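Side-chain contacts in signal transduction histidine kinase, LytS (PDB 5XSJ), which probably autophosphorylates on a histidine with ATP as a membrane-bound sensor kinase of a two-component system, the present fragment being its N-terminal four-helix piece without the kinase domain: residues Asp109-Val112 / Ala113-Ile117; Val29-Ser32 / Leu33-Asn37; Asp85-Ile88 / Glu89-Asn93. All coordinates share one frame; numbering follows the deposited sequence.

How the interactions relate
The three contacts are i to i+4 arrangements on three helices of one four-helix bundle: interaction 2 on helix 15-42, interaction 3 on helix 73-99 and interaction 1 on helix 104-133. Their inward-facing side chains meet between the helices. Centres of interactions 1 and 3 lie about 9 Å apart, and each is about 12 Å from that of interaction 2. Lys-115 NZ reaches Asn-37 OD1 of interaction 2 at 3.0 Å, and Ser-32 OG pairs with Tyr-87 OH of interaction 3 at 2.9 Å, probably as a hydrogen bond. Ile-117 joins 113-117 to 85-93 by packing on Ser-90 and Tyr-87. The kinase domain lies outside this fragment, so all three are packing within its N-terminal piece.

Interaction 1 of 3, residues Asp109-Val112 / Ala113-Ile117; sequences DDFV and AAKNI
Lys-115 lays the end of its chain over one face of the Phe-111 ring, one helical turn earlier on helix 104-133. The ring leaves the backbone with CG anti to the backbone N (chi1 -165°), whereas the lysine chain runs out extended and bends only at its last torsion. The extended run through chi3 carries CE over the middle of the ring, 4.3 Å from the Phe-111 centroid and almost on the normal, as a CH-pi contact. The bend at chi4 (-54°) then sets the place of NZ, 27° off the normal yet still over the face, 4.3 Å from the same centroid in a cation-pi contact. Nearer its root the same chain passes the backbone of Phe-111, where Lys-115 CG comes within 3.4 Å of Phe-111 O.

Val-112 and Asn-116 form a second pair, lying side by side and pointing the same way. Here the amide nitrogen ND2 of Asn-116 rests 3.5 Å from Val-112 CG1, a polar group alongside a methyl. Beneath both pairs run the helical backbone bonds, among them Ala-113 N to Asp-109 O at 2.7 Å; that of Lys-115 N to Phe-111 O is weak at 3.4 Å.

This turn packs helix 104-133 into the four-helix bundle: Phe-111 and Ala-114 lie against helix 15-42, and Asp-110 touches Asn-93 and Thr-94 of helix 73-99. Outside the two segments, Asp-109 OD2 forms a salt bridge with a basic side chain of another protein chain.

The ammonium of Lys-115 also hydrogen-bonds Asn-37 OD1 on helix 15-42. It thus has two partners, an amide oxygen and a pi face, which probably offset part of the cost of holding it beside a buried ring and would restrict rotation about chi4.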
loop_
_atom_site.group_PDB
_atom_site.type_symbol
_atom_site.label_atom_id
_atom_site.label_comp_id
_atom_site.label_asym_id
_atom_site.label_seq_id
_atom_site.Cartn_x
_atom_site.Cartn_y
_atom_site.Cartn_z
ATOM N N ASP B 109 -15.751 0.537 1.153
ATOM C CA ASP B 109 -15.017 1.573 0.422
ATOM C C ASP B 109 -14.903 2.885 1.198
ATOM O O ASP B 109 -13.818 3.440 1.325
ATOM C CB ASP B 109 -15.690 1.842 -0.927
ATOM C CG ASP B 109 -15.425 0.740 -1.937
ATOM O OD1 ASP B 109 -14.637 -0.178 -1.608
ATOM O OD2 ASP B 109 -15.992 0.796 -3.058
ATOM N N ASP B 110 -16.033 3.383 1.697
ATOM C CA ASP B 110 -16.047 4.610 2.493
ATOM C C ASP B 110 -15.196 4.473 3.736
ATOM O O ASP B 110 -14.525 5.407 4.136
ATOM C CB ASP B 110 -17.473 4.979 2.903
ATOM C CG ASP B 110 -18.296 5.506 1.752
ATOM O OD1 ASP B 110 -17.722 6.191 0.886
ATOM O OD2 ASP B 110 -19.522 5.254 1.728
ATOM N N PHE B 111 -15.246 3.299 4.350
ATOM C CA PHE B 111 -14.521 3.036 5.585
ATOM C C PHE B 111 -13.021 3.105 5.320
ATOM O O PHE B 111 -12.272 3.745 6.056
ATOM C CB PHE B 111 -14.916 1.662 6.135
ATOM C CG PHE B 111 -14.524 1.433 7.561
ATOM C CD1 PHE B 111 -14.263 2.495 8.408
ATOM C CD2 PHE B 111 -14.417 0.140 8.057
ATOM C CE1 PHE B 111 -13.911 2.279 9.738
ATOM C CE2 PHE B 111 -14.073 -0.081 9.374
ATOM C CZ PHE B 111 -13.816 0.990 10.219
ATOM N N VAL B 112 -12.604 2.428 4.256
ATOM C CA VAL B 112 -11.231 2.466 3.781
ATOM C C VAL B 112 -10.806 3.869 3.354
ATOM O O VAL B 112 -9.739 4.344 3.753
ATOM C CB VAL B 112 -11.046 1.488 2.599
ATOM C CG1 VAL B 112 -9.744 1.759 1.870
ATOM C CG2 VAL B 112 -11.084 0.063 3.114
ATOM N N ALA B 113 -11.630 4.533 2.549
ATOM C CA ALA B 113 -11.269 5.877 2.075
ATOM C C ALA B 113 -11.057 6.844 3.241
ATOM O O ALA B 113 -10.110 7.624 3.232
ATOM C CB ALA B 113 -12.328 6.420 1.117
ATOM N N ALA B 114 -11.904 6.769 4.260
ATOM C CA ALA B 114 -11.737 7.623 5.439
ATOM C C ALA B 114 -10.359 7.458 6.079
ATOM O O ALA B 114 -9.723 8.443 6.445
ATOM C CB ALA B 114 -12.832 7.338 6.458
ATOM N N LYS B 115 -9.888 6.217 6.214
ATOM C CA LYS B 115 -8.530 5.966 6.725
ATOM C C LYS B 115 -7.477 6.554 5.808
ATOM O O LYS B 115 -6.521 7.189 6.261
ATOM C CB LYS B 115 -8.242 4.472 6.858
ATOM C CG LYS B 115 -9.266 3.659 7.641
ATOM C CD LYS B 115 -8.964 2.155 7.466
ATOM C CE LYS B 115 -9.955 1.302 8.208
ATOM N NZ LYS B 115 -9.980 1.738 9.636
ATOM N N ASN B 116 -7.625 6.279 4.515
ATOM C CA ASN B 116 -6.676 6.769 3.514
ATOM C C ASN B 116 -6.651 8.280 3.507
ATOM O O ASN B 116 -5.588 8.885 3.510
ATOM C CB ASN B 116 -7.025 6.263 2.098
ATOM C CG ASN B 116 -6.746 4.779 1.915
ATOM O OD1 ASN B 116 -5.931 4.201 2.631
ATOM N ND2 ASN B 116 -7.409 4.164 0.937
ATOM N N ILE B 117 -7.831 8.892 3.483
ATOM C CA ILE B 117 -7.884 10.340 3.391
ATOM C C ILE B 117 -7.307 10.983 4.654
ATOM O O ILE B 117 -6.611 11.990 4.577
ATOM C CB ILE B 117 -9.310 10.841 3.151
ATOM C CG1 ILE B 117 -9.831 10.329 1.805
ATOM C CG2 ILE B 117 -9.345 12.364 3.176
ATOM C CD1 ILE B 117 -11.315 10.617 1.580
#

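Interaction 2 of 3, residues Val29-Ser32 / Leu33-Asn37; sequences VDSS and LDNFN
Asn-35 and Ser-31 approach through different first torsions: Asn-35 CG stands anti to its carbonyl carbon (chi1 -78°), while Ser-31 OG lies anti to the backbone nitrogen (chi1 169°). The asparagine amide is thereby folded back over the preceding turn, and its ND2 donates to Ser-31 O at 2.8 Å. This donor lies above the carbonyl plane, 41° out of it, and the oxygen in turn is tilted modestly from the amide plane of Asn-35. The backbone N of Asn-35 reaches the same Ser-31 O at 3.1 Å from the opposite face, so one residue grips the carbonyl twice. Ser-31 OG is 3.3 Å from Asn-35 ND2.

These turns belong to helix 15-42 of an all-helical four-helix bundle, and their faces divide between its neighbours. Leu-33 packs on Ala-118 of helix 104-133; Ser-31 and Asn-35 face helix 45-67.

Phe-36, one turn beyond Ser-32, starts with CB only 3.2 Å from Ser-32 O. Its backbone N donates to that oxygen at 2.9 Å, and the ring then leads away to pack on Tyr-87, Ser-91 and Ala-114. Ser-32 sends its buried hydroxyl in another direction, to a probable hydrogen bond with Tyr-87 OH and a hydrogen bond with Tyr-51 O. On the side facing helix 104-133, Leu-33 CB lies 3.6 Å from Asp-30 O, and Leu-33 N donates to Val-29 O at 3.0 Å.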
loop_
_atom_site.group_PDB
_atom_site.type_symbol
_atom_site.label_atom_id
_atom_site.label_comp_id
_atom_site.label_asym_id
_atom_site.label_seq_id
_atom_site.Cartn_x
_atom_site.Cartn_y
_atom_site.Cartn_z
ATOM N N VAL B 29 -7.034 15.456 13.713
ATOM C CA VAL B 29 -7.347 14.541 12.624
ATOM C C VAL B 29 -7.071 13.107 13.064
ATOM O O VAL B 29 -7.925 12.241 12.912
ATOM C CB VAL B 29 -6.533 14.853 11.343
ATOM C CG1 VAL B 29 -6.871 13.856 10.283
ATOM C CG2 VAL B 29 -6.822 16.280 10.841
ATOM N N ASP B 30 -5.889 12.865 13.626
ATOM C CA ASP B 30 -5.543 11.531 14.118
ATOM C C ASP B 30 -6.533 11.045 15.171
ATOM O O ASP B 30 -6.995 9.910 15.119
ATOM C CB ASP B 30 -4.121 11.509 14.688
ATOM C CG ASP B 30 -3.058 11.795 13.619
ATOM O OD1 ASP B 30 -3.418 11.890 12.421
ATOM O OD2 ASP B 30 -1.863 11.925 13.972
ATOM N N SER B 31 -6.878 11.901 16.123
ATOM C CA SER B 31 -7.787 11.470 17.178
ATOM C C SER B 31 -9.195 11.248 16.628
ATOM O O SER B 31 -9.929 10.343 17.071
ATOM C CB SER B 31 -7.804 12.491 18.311
ATOM O OG SER B 31 -8.863 12.212 19.204
ATOM N N SER B 32 -9.581 12.075 15.661
ATOM C CA SER B 32 -10.891 11.909 15.025
ATOM C C SER B 32 -11.011 10.536 14.350
ATOM O O SER B 32 -12.026 9.843 14.511
ATOM C CB SER B 32 -11.138 13.023 14.004
ATOM O OG SER B 32 -12.354 12.816 13.323
ATOM N N LEU B 33 -9.970 10.147 13.608
ATOM C CA LEU B 33 -9.916 8.860 12.909
ATOM C C LEU B 33 -10.003 7.698 13.887
ATOM O O LEU B 33 -10.769 6.756 13.690
ATOM C CB LEU B 33 -8.621 8.747 12.077
ATOM C CG LEU B 33 -8.442 7.416 11.322
ATOM C CD1 LEU B 33 -9.536 7.206 10.259
ATOM C CD2 LEU B 33 -7.064 7.293 10.703
ATOM N N ASP B 34 -9.214 7.782 14.952
ATOM C CA ASP B 34 -9.143 6.730 15.948
ATOM C C ASP B 34 -10.505 6.482 16.601
ATOM O O ASP B 34 -10.947 5.333 16.738
ATOM C CB ASP B 34 -8.091 7.103 16.992
ATOM C CG ASP B 34 -7.896 6.026 18.032
ATOM O OD1 ASP B 34 -8.213 4.848 17.753
ATOM O OD2 ASP B 34 -7.421 6.360 19.135
ATOM N N ASN B 35 -11.188 7.564 16.975
ATOM C CA ASN B 35 -12.497 7.442 17.585
ATOM C C ASN B 35 -13.517 6.936 16.582
ATOM O O ASN B 35 -14.321 6.067 16.907
ATOM C CB ASN B 35 -12.926 8.783 18.187
ATOM C CG ASN B 35 -12.252 9.046 19.516
ATOM O OD1 ASN B 35 -12.661 8.499 20.528
ATOM N ND2 ASN B 35 -11.185 9.850 19.513
ATOM N N PHE B 36 -13.454 7.463 15.360
ATOM C CA PHE B 36 -14.273 6.969 14.246
ATOM C C PHE B 36 -14.147 5.453 14.072
ATOM O O PHE B 36 -15.146 4.745 14.033
ATOM C CB PHE B 36 -13.875 7.685 12.946
ATOM C CG PHE B 36 -14.433 7.057 11.700
ATOM C CD1 PHE B 36 -15.771 7.207 11.366
ATOM C CD2 PHE B 36 -13.611 6.338 10.843
ATOM C CE1 PHE B 36 -16.288 6.642 10.208
ATOM C CE2 PHE B 36 -14.119 5.771 9.681
ATOM C CZ PHE B 36 -15.459 5.920 9.362
ATOM N N ASN B 37 -12.906 4.973 13.961
ATOM C CA ASN B 37 -12.619 3.545 13.858
ATOM C C ASN B 37 -13.268 2.736 14.978
ATOM O O ASN B 37 -13.969 1.754 14.729
ATOM C CB ASN B 37 -11.108 3.308 13.868
ATOM C CG ASN B 37 -10.434 3.685 12.547
ATOM O OD1 ASN B 37 -11.079 3.771 11.501
ATOM N ND2 ASN B 37 -9.127 3.895 12.595
#

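Interaction 3 of 3, residues Asp85-Ile88 / Glu89-Asn93; sequences DSYI and ESSKN
Lys-92 lies alongside Ile-88, one turn before it on helix 73-99, and the two side chains point the same way. Its CB and CG both stand 3.2 Å from Ile-88 O, the carbonyl that also accepts the backbone N of Lys-92. CD passes from that oxygen to the methyl CG2, and CE makes the closest side-chain approach, 3.8 Å to Ile-88 CG2. NZ, at the tip of an extended chain, is still 4.0 Å from that methyl. The outer part of the lysine chain thus runs alongside the CG2 methyl of Ile-88.

Ser-91 turns back inward. With chi1 at 49°, OG sits between the backbone N and the carbonyl carbon and donates to Tyr-87 O in a short bond of 2.5 Å; OG also lies 3.1 Å from Ile-88 O. Ser-91 N reaches Tyr-87 O from the other face of its plane at 2.8 Å. The hydroxyl also stands over one face of the Tyr-87 ring, and it hydrogen-bonds Tyr-51 OH as well. The Tyr-87 hydroxyl has its partner on helix 15-42.

On the outer side a water donates to Glu-89 OE2 at 2.9 Å and, weakly, to Asp-85 O.

A serine hydroxyl returning to the carbonyl four residues back is a familiar way of satisfying such a group within an alpha-helix, here on the inward-facing side of helix 73-99 in a four-helix bundle.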
loop_
_atom_site.group_PDB
_atom_site.type_symbol
_atom_site.label_atom_id
_atom_site.label_comp_id
_atom_site.label_asym_id
_atom_site.label_seq_id
_atom_site.Cartn_x
_atom_site.Cartn_y
_atom_site.Cartn_z
ATOM N N ASP B 85 -12.452 17.915 4.197
ATOM C CA ASP B 85 -13.858 17.824 3.803
ATOM C C ASP B 85 -14.160 16.444 3.203
ATOM O O ASP B 85 -15.245 15.895 3.431
ATOM C CB ASP B 85 -14.237 18.917 2.792
ATOM C CG ASP B 85 -14.245 20.323 3.397
ATOM O OD1 ASP B 85 -14.311 20.473 4.636
ATOM O OD2 ASP B 85 -14.191 21.291 2.610
ATOM N N SER B 86 -13.211 15.885 2.442
ATOM C CA SER B 86 -13.404 14.549 1.859
ATOM C C SER B 86 -13.458 13.475 2.935
ATOM O O SER B 86 -14.227 12.532 2.856
ATOM C CB SER B 86 -12.289 14.205 0.866
ATOM O OG SER B 86 -12.352 15.016 -0.291
ATOM N N TYR B 87 -12.597 13.610 3.925
ATOM C CA TYR B 87 -12.620 12.726 5.076
ATOM C C TYR B 87 -13.942 12.826 5.813
ATOM O O TYR B 87 -14.519 11.825 6.217
ATOM C CB TYR B 87 -11.478 13.080 6.018
ATOM C CG TYR B 87 -11.650 12.496 7.390
ATOM C CD1 TYR B 87 -11.427 11.144 7.612
ATOM C CD2 TYR B 87 -12.016 13.295 8.479
ATOM C CE1 TYR B 87 -11.569 10.582 8.881
ATOM C CE2 TYR B 87 -12.165 12.737 9.758
ATOM C CZ TYR B 87 -11.932 11.379 9.956
ATOM O OH TYR B 87 -12.072 10.809 11.220
ATOM N N ILE B 88 -14.412 14.056 6.003
ATOM C CA ILE B 88 -15.686 14.280 6.677
ATOM C C ILE B 88 -16.808 13.581 5.916
ATOM O O ILE B 88 -17.656 12.911 6.510
ATOM C CB ILE B 88 -15.960 15.792 6.827
ATOM C CG1 ILE B 88 -14.960 16.372 7.837
ATOM C CG2 ILE B 88 -17.390 16.043 7.285
ATOM C CD1 ILE B 88 -14.868 17.879 7.852
ATOM N N GLU B 89 -16.767 13.675 4.594
ATOM C CA GLU B 89 -17.811 13.087 3.768
ATOM C C GLU B 89 -17.746 11.560 3.790
ATOM O O GLU B 89 -18.776 10.901 3.898
ATOM C CB GLU B 89 -17.697 13.612 2.336
ATOM C CG GLU B 89 -18.814 13.195 1.418
ATOM C CD GLU B 89 -18.486 13.470 -0.044
ATOM O OE1 GLU B 89 -19.333 13.169 -0.910
ATOM O OE2 GLU B 89 -17.368 13.969 -0.332
ATOM N N SER B 90 -16.541 10.998 3.691
ATOM C CA SER B 90 -16.368 9.546 3.711
ATOM C C SER B 90 -16.713 8.941 5.059
ATOM O O SER B 90 -17.318 7.867 5.133
ATOM C CB SER B 90 -14.929 9.163 3.349
ATOM O OG SER B 90 -14.627 9.545 2.021
ATOM N N SER B 91 -16.303 9.616 6.130
ATOM C CA SER B 91 -16.581 9.117 7.468
ATOM C C SER B 91 -18.064 9.258 7.821
ATOM O O SER B 91 -18.629 8.410 8.503
ATOM C CB SER B 91 -15.708 9.843 8.499
ATOM O OG SER B 91 -15.764 11.248 8.319
ATOM N N LYS B 92 -18.707 10.318 7.351
ATOM C CA LYS B 92 -20.138 10.470 7.622
ATOM C C LYS B 92 -20.947 9.435 6.849
ATOM O O LYS B 92 -21.910 8.865 7.378
ATOM C CB LYS B 92 -20.617 11.892 7.290
ATOM C CG LYS B 92 -20.294 12.897 8.394
ATOM C CD LYS B 92 -20.922 14.280 8.161
ATOM C CE LYS B 92 -20.527 15.253 9.289
ATOM N NZ LYS B 92 -20.941 16.670 9.052
ATOM N N ASN B 93 -20.561 9.184 5.600
ATOM C CA ASN B 93 -21.234 8.152 4.825
ATOM C C ASN B 93 -21.075 6.780 5.472
ATOM O O ASN B 93 -22.021 5.994 5.503
ATOM C CB ASN B 93 -20.719 8.120 3.384
ATOM C CG ASN B 93 -21.145 9.338 2.592
ATOM O OD1 ASN B 93 -22.060 10.053 2.985
ATOM N ND2 ASN B 93 -20.470 9.594 1.490
HETATM O O HOH W 1 -16.608 16.650 0.495
#